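Local coordinates for protein chloride intracellular channel Clic (Drosophila melanogaster, PDB 2YV7) that might insert into membranes and form pH-dependent chloride channels, and may play a role in ethanol sensitivity, at residues V20-L25 and T58-V63; A122-N127 and R152-H157; I185-K190 and T249-I254. One frame throughout, in Å; residues are numbered along the deposited sequence.

Contact 1 of 3, residues V20-L25 and T58-V63; sequences VPEIEL and TISLKV
Strands 22-28 and 60-66, the two parallel strands of the thioredoxin-like N-terminal domain, meet here at the start of their pairing. Four backbone hydrogen bonds zip the pair together: Ser60 N gives to Pro21 O, Ile23 N to Ser60 O at 2.6 Å, Lys62 N to Ile23 O at 2.8 Å, and Leu25 N to Lys62 O. Each donor approaches nearly along the C=O axis. Ile23 thus spends both its N-H and its carbonyl on the neighbouring strand.

On the face turned to helix 41-55, the Ile23 side chain crosses that of Ile59 obliquely, CG1 of Ile23 lying 3.8 Å from CD1 of Ile59, and Ile59 continues onto Leu50 and Ala54 of that helix. The face bearing Glu22, Glu24 and Lys62 is polar. Glu24 and Lys62 run side by side as extended chains, ending in a long salt bridge of 3.8 Å between Glu24 OE1 and Lys62 NZ, while Glu24 OE2 is hydrogen-bonded to Thr64 OG1. Glu22 bends across Lys62 instead, bringing OE2 within 3.4 Å of Lys62 CD. Two parallel strands joined through helix 41-55 form the beta-alpha-beta unit that opens the thioredoxin-like domain of the GST fold.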
loop_
_atom_site.group_PDB
_atom_site.type_symbol
_atom_site.label_atom_id
_atom_site.label_comp_id
_atom_site.label_asym_id
_atom_site.label_seq_id
_atom_site.Cartn_x
_atom_site.Cartn_y
_atom_site.Cartn_z
ATOM N N VAL A 20 -20.088 5.726 -15.918
ATOM C CA VAL A 20 -19.668 5.623 -14.502
ATOM C C VAL A 20 -18.695 6.754 -14.271
ATOM O O VAL A 20 -18.092 7.222 -15.231
ATOM C CB VAL A 20 -18.999 4.276 -14.108
ATOM C CG1 VAL A 20 -20.054 3.148 -14.084
ATOM C CG2 VAL A 20 -17.752 3.972 -15.003
ATOM N N PRO A 21 -18.570 7.225 -13.026
ATOM C CA PRO A 21 -17.646 8.319 -12.696
ATOM C C PRO A 21 -16.177 8.007 -12.988
ATOM O O PRO A 21 -15.708 6.880 -12.767
ATOM C CB PRO A 21 -17.805 8.468 -11.192
ATOM C CG PRO A 21 -19.105 7.875 -10.882
ATOM C CD PRO A 21 -19.317 6.773 -11.845
ATOM N N GLU A 22 -15.449 8.995 -13.488
ATOM C CA GLU A 22 -14.006 8.830 -13.590
ATOM C C GLU A 22 -13.343 9.437 -12.366
ATOM O O GLU A 22 -13.474 10.630 -12.107
ATOM C CB GLU A 22 -13.445 9.443 -14.878
ATOM C CG GLU A 22 -12.056 10.051 -14.701
ATOM C CD GLU A 22 -11.168 9.888 -15.907
ATOM O OE1 GLU A 22 -11.071 8.747 -16.430
ATOM O OE2 GLU A 22 -10.544 10.899 -16.306
ATOM N N ILE A 23 -12.623 8.612 -11.607
ATOM C CA ILE A 23 -11.836 9.150 -10.498
ATOM C C ILE A 23 -10.394 9.255 -10.927
ATOM O O ILE A 23 -9.881 8.334 -11.566
ATOM C CB ILE A 23 -11.981 8.261 -9.217
ATOM C CG1 ILE A 23 -13.458 7.955 -8.944
ATOM C CG2 ILE A 23 -11.365 8.933 -7.984
ATOM C CD1 ILE A 23 -14.297 9.169 -8.528
ATOM N N GLU A 24 -9.756 10.382 -10.577
ATOM C CA GLU A 24 -8.338 10.605 -10.850
ATOM C C GLU A 24 -7.564 10.572 -9.537
ATOM O O GLU A 24 -7.910 11.277 -8.596
ATOM C CB GLU A 24 -8.083 11.937 -11.555
ATOM C CG GLU A 24 -6.582 12.172 -11.816
ATOM C CD GLU A 24 -6.247 13.452 -12.628
ATOM O OE1 GLU A 24 -7.103 14.360 -12.777
ATOM O OE2 GLU A 24 -5.091 13.554 -13.091
ATOM N N LEU A 25 -6.544 9.712 -9.459
ATOM C CA LEU A 25 -5.670 9.696 -8.295
ATOM C C LEU A 25 -4.290 10.239 -8.689
ATOM O O LEU A 25 -3.626 9.687 -9.549
ATOM C CB LEU A 25 -5.542 8.279 -7.687
ATOM C CG LEU A 25 -4.703 8.251 -6.402
ATOM C CD1 LEU A 25 -5.366 9.017 -5.263
ATOM C CD2 LEU A 25 -4.482 6.750 -6.046
ATOM N N THR A 58 -17.787 0.298 -10.615
ATOM C CA THR A 58 -18.564 1.449 -10.129
ATOM C C THR A 58 -17.953 2.768 -10.585
ATOM O O THR A 58 -18.632 3.805 -10.609
ATOM C CB THR A 58 -18.756 1.482 -8.603
ATOM O OG1 THR A 58 -17.476 1.522 -7.946
ATOM C CG2 THR A 58 -19.610 0.284 -8.120
ATOM N N ILE A 59 -16.678 2.713 -10.963
ATOM C CA ILE A 59 -15.923 3.918 -11.341
ATOM C C ILE A 59 -14.924 3.576 -12.431
ATOM O O ILE A 59 -14.737 2.412 -12.792
ATOM C CB ILE A 59 -15.108 4.557 -10.139
ATOM C CG1 ILE A 59 -14.081 3.558 -9.593
ATOM C CG2 ILE A 59 -16.009 5.115 -9.019
ATOM C CD1 ILE A 59 -13.026 4.214 -8.704
ATOM N N SER A 60 -14.281 4.634 -12.912
ATOM C CA SER A 60 -13.194 4.612 -13.850
ATOM C C SER A 60 -12.014 5.194 -13.073
ATOM O O SER A 60 -12.144 6.187 -12.353
ATOM C CB SER A 60 -13.556 5.547 -15.011
ATOM O OG SER A 60 -12.651 5.480 -16.066
ATOM N N LEU A 61 -10.860 4.550 -13.181
ATOM C CA LEU A 61 -9.695 5.020 -12.454
ATOM C C LEU A 61 -8.648 5.521 -13.432
ATOM O O LEU A 61 -8.236 4.782 -14.316
ATOM C CB LEU A 61 -9.092 3.884 -11.592
ATOM C CG LEU A 61 -7.895 4.314 -10.723
ATOM C CD1 LEU A 61 -8.164 5.517 -9.777
ATOM C CD2 LEU A 61 -7.282 3.093 -9.956
ATOM N N LYS A 62 -8.189 6.740 -13.190
ATOM C CA LYS A 62 -7.073 7.378 -13.866
ATOM C C LYS A 62 -6.037 7.725 -12.821
ATOM O O LYS A 62 -6.325 8.443 -11.857
ATOM C CB LYS A 62 -7.559 8.657 -14.569
ATOM C CG LYS A 62 -6.514 9.617 -15.125
ATOM C CD LYS A 62 -7.233 10.891 -15.735
ATOM C CE LYS A 62 -6.267 11.951 -16.300
ATOM N NZ LYS A 62 -6.910 13.325 -16.468
ATOM N N VAL A 63 -4.834 7.187 -13.013
ATOM C CA VAL A 63 -3.707 7.441 -12.121
ATOM C C VAL A 63 -2.668 8.355 -12.786
ATOM O O VAL A 63 -2.132 8.022 -13.850
ATOM C CB VAL A 63 -3.095 6.110 -11.629
ATOM C CG1 VAL A 63 -1.854 6.352 -10.761
ATOM C CG2 VAL A 63 -4.138 5.320 -10.840
#

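Contact 2 of 3, residues A122-N127 and R152-H157; sequences ATLIEN and RKINDH
Helix 119-125 delivers its last turn to the flank of helix 141-161, and the first of its side chains to touch residues 152-157 is Leu124. Its CG stands anti to the backbone N (chi1 176°), which sends the isobutyl group across the gap, where its two methyls part. CD1 rests against the backbone of the opposing helix, 3.8 Å from Lys153 O, beside the CB of Lys153, whose amine end bends away. CD2 lies over one face of the His157 imidazole as a CH-pi contact, 3.8 Å from the ring centroid and offset toward the rim, its nearest ring atom being His157 CG at 3.5 Å. On another side of the leucine, CG meets Ile154 CG1 at 4.0 Å. An alanine here would take away CG and both methyls and would probably loosen the helix pair, since the imidazole face and the Ile154 side chain would lose their main partner across the contact. Leu166, from a loop, touches both Leu124 and His157.

Both helices belong to the all-helical C-terminal domain of the GST fold, and the backbone adds a polar tie: Leu124 O accepts a hydrogen bond from NE2 of His150, one turn before Lys153 and Ile154.

Ile125 is buried, and its part is slighter. CG2 comes no nearer than 4.5 Å to Ile154 CD1, and its side chain turns to Phe174 and Glu177 of helix 173-193. Ile154 touches Leu178 of that same helix, which thereby backs both sides of the pair. At Glu126 the chain leaves helical geometry.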
loop_
_atom_site.group_PDB
_atom_site.type_symbol
_atom_site.label_atom_id
_atom_site.label_comp_id
_atom_site.label_asym_id
_atom_site.label_seq_id
_atom_site.Cartn_x
_atom_site.Cartn_y
_atom_site.Cartn_z
ATOM N N ALA A 122 -8.613 -2.964 12.852
ATOM C CA ALA A 122 -7.961 -1.637 12.961
ATOM C C ALA A 122 -6.902 -1.669 14.036
ATOM O O ALA A 122 -5.775 -1.241 13.829
ATOM C CB ALA A 122 -8.946 -0.588 13.304
ATOM N N THR A 123 -7.251 -2.208 15.198
ATOM C CA THR A 123 -6.305 -2.143 16.320
ATOM C C THR A 123 -5.120 -3.074 16.040
ATOM O O THR A 123 -3.959 -2.789 16.395
ATOM C CB THR A 123 -6.990 -2.644 17.591
ATOM O OG1 THR A 123 -8.038 -1.735 17.967
ATOM C CG2 THR A 123 -5.932 -2.697 18.733
ATOM N N LEU A 124 -5.436 -4.216 15.427
ATOM C CA LEU A 124 -4.430 -5.211 15.048
ATOM C C LEU A 124 -3.278 -4.607 14.242
ATOM O O LEU A 124 -2.130 -4.932 14.455
ATOM C CB LEU A 124 -5.057 -6.374 14.279
ATOM C CG LEU A 124 -4.131 -7.469 13.718
ATOM C CD1 LEU A 124 -3.703 -8.335 14.898
ATOM C CD2 LEU A 124 -4.932 -8.294 12.701
ATOM N N ILE A 125 -3.603 -3.799 13.228
ATOM C CA ILE A 125 -2.549 -3.322 12.338
ATOM C C ILE A 125 -1.987 -1.935 12.688
ATOM O O ILE A 125 -1.017 -1.485 12.101
ATOM C CB ILE A 125 -3.008 -3.372 10.883
ATOM C CG1 ILE A 125 -4.170 -2.375 10.614
ATOM C CG2 ILE A 125 -3.471 -4.822 10.524
ATOM C CD1 ILE A 125 -4.587 -2.272 9.065
ATOM N N GLU A 126 -2.612 -1.247 13.636
ATOM C CA GLU A 126 -2.182 0.095 14.001
ATOM C C GLU A 126 -0.705 0.153 14.390
ATOM O O GLU A 126 -0.203 -0.753 15.095
ATOM C CB GLU A 126 -3.055 0.619 15.150
ATOM C CG GLU A 126 -2.854 2.076 15.440
ATOM C CD GLU A 126 -3.874 2.574 16.449
ATOM O OE1 GLU A 126 -4.212 1.772 17.376
ATOM O OE2 GLU A 126 -4.346 3.743 16.273
ATOM N N ASN A 127 -0.018 1.206 13.926
ATOM C CA ASN A 127 1.372 1.503 14.318
ATOM C C ASN A 127 2.407 0.505 13.778
ATOM O O ASN A 127 3.560 0.491 14.192
ATOM C CB ASN A 127 1.501 1.547 15.870
ATOM C CG ASN A 127 0.822 2.783 16.507
ATOM O OD1 ASN A 127 0.246 2.690 17.616
ATOM N ND2 ASN A 127 0.888 3.920 15.835
ATOM N N ARG A 152 3.756 -11.391 14.181
ATOM C CA ARG A 152 3.210 -12.628 14.802
ATOM C C ARG A 152 1.770 -12.500 15.144
ATOM O O ARG A 152 0.993 -13.420 14.941
ATOM C CB ARG A 152 4.095 -13.038 15.992
ATOM C CG ARG A 152 3.650 -14.277 16.828
ATOM C CD ARG A 152 3.521 -15.524 15.946
ATOM N NE ARG A 152 3.055 -16.735 16.689
ATOM C CZ ARG A 152 3.894 -17.580 17.290
ATOM N NH1 ARG A 152 5.185 -17.324 17.247
ATOM N NH2 ARG A 152 3.438 -18.677 17.914
ATOM N N LYS A 153 1.393 -11.370 15.711
ATOM C CA LYS A 153 -0.025 -11.074 16.025
ATOM C C LYS A 153 -0.863 -11.119 14.783
ATOM O O LYS A 153 -1.936 -11.752 14.769
ATOM C CB LYS A 153 -0.197 -9.724 16.735
ATOM C CG LYS A 153 0.631 -9.439 18.045
ATOM C CD LYS A 153 0.663 -10.512 19.055
ATOM C CE LYS A 153 1.825 -10.175 20.116
ATOM N NZ LYS A 153 1.877 -8.673 20.408
ATOM N N ILE A 154 -0.385 -10.484 13.705
ATOM C CA ILE A 154 -1.131 -10.522 12.424
ATOM C C ILE A 154 -1.214 -11.944 11.903
ATOM O O ILE A 154 -2.234 -12.420 11.529
ATOM C CB ILE A 154 -0.504 -9.530 11.396
ATOM C CG1 ILE A 154 -0.588 -8.114 12.003
ATOM C CG2 ILE A 154 -1.130 -9.667 10.014
ATOM C CD1 ILE A 154 0.361 -6.974 11.299
ATOM N N ASN A 155 -0.099 -12.672 11.940
ATOM C CA ASN A 155 -0.141 -14.058 11.514
ATOM C C ASN A 155 -1.215 -14.882 12.267
ATOM O O ASN A 155 -1.939 -15.681 11.670
ATOM C CB ASN A 155 1.221 -14.707 11.774
ATOM C CG ASN A 155 1.203 -16.211 11.434
ATOM O OD1 ASN A 155 0.999 -17.103 12.320
ATOM N ND2 ASN A 155 1.393 -16.501 10.181
ATOM N N ASP A 156 -1.254 -14.696 13.568
ATOM C CA ASP A 156 -2.097 -15.515 14.443
ATOM C C ASP A 156 -3.571 -15.134 14.284
ATOM O O ASP A 156 -4.447 -16.033 14.182
ATOM C CB ASP A 156 -1.529 -15.432 15.871
ATOM C CG ASP A 156 -0.260 -16.254 16.026
ATOM O OD1 ASP A 156 0.222 -16.887 15.056
ATOM O OD2 ASP A 156 0.197 -16.293 17.157
ATOM N N HIS A 157 -3.858 -13.843 14.109
ATOM C CA HIS A 157 -5.206 -13.417 13.552
ATOM C C HIS A 157 -5.626 -14.170 12.261
ATOM O O HIS A 157 -6.675 -14.792 12.217
ATOM C CB HIS A 157 -5.210 -11.899 13.273
ATOM C CG HIS A 157 -6.504 -11.387 12.697
ATOM N ND1 HIS A 157 -6.788 -11.407 11.340
ATOM C CD2 HIS A 157 -7.567 -10.810 13.291
ATOM C CE1 HIS A 157 -8.012 -10.927 11.136
ATOM N NE2 HIS A 157 -8.490 -10.534 12.306
#

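Contact 3 of 3, residues I185-K190 and T249-I254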
loop_
_atom_site.group_PDB
_atom_site.type_symbol
_atom_site.label_atom_id
_atom_site.label_comp_id
_atom_site.label_asym_id
_atom_site.label_seq_id
_atom_site.Cartn_x
_atom_site.Cartn_y
_atom_site.Cartn_z
ATOM N N ILE A 185 8.332 -3.684 4.391
ATOM C CA ILE A 185 9.023 -4.540 5.392
ATOM C C ILE A 185 9.930 -5.552 4.706
ATOM O O ILE A 185 11.111 -5.588 5.072
ATOM C CB ILE A 185 8.023 -5.239 6.319
ATOM C CG1 ILE A 185 7.407 -4.217 7.305
ATOM C CG2 ILE A 185 8.726 -6.301 7.187
ATOM C CD1 ILE A 185 6.165 -4.846 8.065
ATOM N N ARG A 186 9.422 -6.289 3.730
ATOM C CA ARG A 186 10.209 -7.292 3.016
ATOM C C ARG A 186 11.361 -6.613 2.315
ATOM O O ARG A 186 12.525 -6.993 2.509
ATOM C CB ARG A 186 9.386 -8.064 1.981
ATOM C CG ARG A 186 8.337 -8.987 2.546
ATOM C CD ARG A 186 7.896 -9.968 1.486
ATOM N NE ARG A 186 8.977 -10.900 1.090
ATOM C CZ ARG A 186 8.848 -11.782 0.097
ATOM N NH1 ARG A 186 7.736 -11.854 -0.679
ATOM N NH2 ARG A 186 9.869 -12.591 -0.131
ATOM N N VAL A 187 11.065 -5.605 1.496
ATOM C CA VAL A 187 12.128 -5.049 0.611
ATOM C C VAL A 187 13.166 -4.227 1.367
ATOM O O VAL A 187 14.382 -4.460 1.236
ATOM C CB VAL A 187 11.454 -4.249 -0.552
ATOM C CG1 VAL A 187 12.490 -3.527 -1.376
ATOM C CG2 VAL A 187 10.595 -5.228 -1.427
ATOM N N ALA A 188 12.691 -3.267 2.168
ATOM C CA ALA A 188 13.597 -2.368 2.845
ATOM C C ALA A 188 14.212 -3.092 4.048
ATOM O O ALA A 188 15.356 -2.891 4.351
ATOM C CB ALA A 188 12.903 -1.131 3.332
ATOM N N GLY A 189 13.404 -3.867 4.767
ATOM C CA GLY A 189 13.898 -4.719 5.864
ATOM C C GLY A 189 15.143 -5.521 5.462
ATOM O O GLY A 189 16.171 -5.480 6.160
ATOM N N LYS A 190 15.053 -6.211 4.337
ATOM C CA LYS A 190 16.132 -7.101 3.875
ATOM C C LYS A 190 17.313 -6.268 3.414
ATOM O O LYS A 190 18.471 -6.466 3.859
ATOM C CB LYS A 190 15.655 -7.899 2.719
ATOM C CG LYS A 190 16.656 -8.899 2.248
ATOM C CD LYS A 190 16.263 -9.276 0.827
ATOM C CE LYS A 190 16.485 -10.714 0.647
ATOM N NZ LYS A 190 16.135 -11.358 1.961
ATOM N N THR A 249 12.883 -4.239 -10.520
ATOM C CA THR A 249 12.457 -5.611 -10.268
ATOM C C THR A 249 11.482 -5.589 -9.112
ATOM O O THR A 249 11.399 -4.589 -8.447
ATOM C CB THR A 249 13.617 -6.491 -9.898
ATOM O OG1 THR A 249 14.373 -5.859 -8.849
ATOM C CG2 THR A 249 14.510 -6.695 -11.161
ATOM N N PHE A 250 10.711 -6.661 -8.969
ATOM C CA PHE A 250 9.653 -6.748 -7.932
ATOM C C PHE A 250 9.866 -7.987 -7.081
ATOM O O PHE A 250 9.832 -9.094 -7.615
ATOM C CB PHE A 250 8.287 -6.813 -8.651
ATOM C CG PHE A 250 8.022 -5.595 -9.442
ATOM C CD1 PHE A 250 7.435 -4.475 -8.851
ATOM C CD2 PHE A 250 8.523 -5.481 -10.758
ATOM C CE1 PHE A 250 7.258 -3.292 -9.572
ATOM C CE2 PHE A 250 8.357 -4.266 -11.481
ATOM C CZ PHE A 250 7.736 -3.178 -10.887
ATOM N N THR A 251 10.091 -7.821 -5.773
ATOM C CA THR A 251 10.114 -8.965 -4.850
ATOM C C THR A 251 8.704 -9.604 -4.775
ATOM O O THR A 251 7.720 -8.967 -4.316
ATOM C CB THR A 251 10.576 -8.554 -3.453
ATOM O OG1 THR A 251 12.006 -8.232 -3.468
ATOM C CG2 THR A 251 10.256 -9.680 -2.391
ATOM N N THR A 252 8.642 -10.888 -5.110
ATOM C CA THR A 252 7.406 -11.659 -5.083
ATOM C C THR A 252 7.545 -13.092 -4.567
ATOM O O THR A 252 6.525 -13.840 -4.473
ATOM C CB THR A 252 6.663 -11.738 -6.436
ATOM O OG1 THR A 252 7.517 -12.384 -7.396
ATOM C CG2 THR A 252 6.162 -10.355 -6.914
ATOM N N TYR A 253 8.764 -13.498 -4.222
ATOM C CA TYR A 253 8.939 -14.913 -3.856
ATOM C C TYR A 253 8.384 -15.220 -2.492
ATOM O O TYR A 253 8.317 -14.355 -1.619
ATOM C CB TYR A 253 10.425 -15.347 -3.921
ATOM C CG TYR A 253 11.289 -14.698 -2.890
ATOM C CD1 TYR A 253 11.859 -13.460 -3.137
ATOM C CD2 TYR A 253 11.547 -15.315 -1.671
ATOM C CE1 TYR A 253 12.645 -12.854 -2.204
ATOM C CE2 TYR A 253 12.358 -14.711 -0.735
ATOM C CZ TYR A 253 12.889 -13.482 -1.009
ATOM O OH TYR A 253 13.687 -12.828 -0.085
ATOM N N ILE A 254 8.017 -16.478 -2.306
ATOM C CA ILE A 254 7.499 -16.992 -1.035
ATOM C C ILE A 254 8.536 -18.092 -0.634
ATOM O O ILE A 254 8.830 -18.987 -1.459
ATOM C CB ILE A 254 6.088 -17.530 -1.231
ATOM C CG1 ILE A 254 5.124 -16.459 -1.842
ATOM C CG2 ILE A 254 5.526 -18.139 0.077
ATOM C CD1 ILE A 254 4.866 -15.282 -0.847
HETATM O O HOH W 1 11.866 -12.257 2.191
#
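Hydrogen bonding centres on the guanidinium of Arg186, which reaches from helix 173-193 to the chain following helix 224-235. NH1 and NH2 grip one acceptor end-on: Arg186 NH1 lies 2.7 Å from Tyr253 O, in the carbonyl plane, whereas Arg186 NH2, at 2.8 Å from Tyr253 O, comes from above it. Both N-H...O angles are bent, near 134°, as sharing a single oxygen requires. NH1 also bonds to Tyr212 OH, and a water joins Arg186 NH2 to Tyr253 OH.

The cation-pi contact uses the same residues. Arg186 NH2 sits centrally over the Tyr253 ring, 3.2 Å above its plane, with the guanidinium tilted 74° to the ring, so an edge rather than a face of the cation meets the pi cloud. Tyr253 has CG in the crowded position between N and the carbonyl carbon (chi1 67°), which places the ring over Arg186 NH2, the same nitrogen its carbonyl accepts from.

Van der Waals packing completes the grip. Thr251 CG2 lies over the centre of the guanidinium, 3.5 Å from Arg186 CZ, its OG1 being hydrogen-bonded to Asp224; Thr251 CB packs on Val187 CG2. This clasp fastens the C-terminal tail to the helical domain of the GST fold.

The three contacts follow one another in series along the chain. Contact 1 lies in the N-terminal domain, on the other side of the chain's centre from contacts 2 and 3, its centre 31 Å and 30 Å from theirs. The calcium ion lies about 8 Å from the side chain of Leu25 and is bound by His83, Pro85, Leu95 and Asn97. Strand 60-66 of contact 1 falls in the region predicted to become a transmembrane helix after insertion. Contacts 2 and 3 are closer neighbours, with nearest atoms about 7 Å apart: helix 173-193, which backs contact 2, carries Arg186 of contact 3.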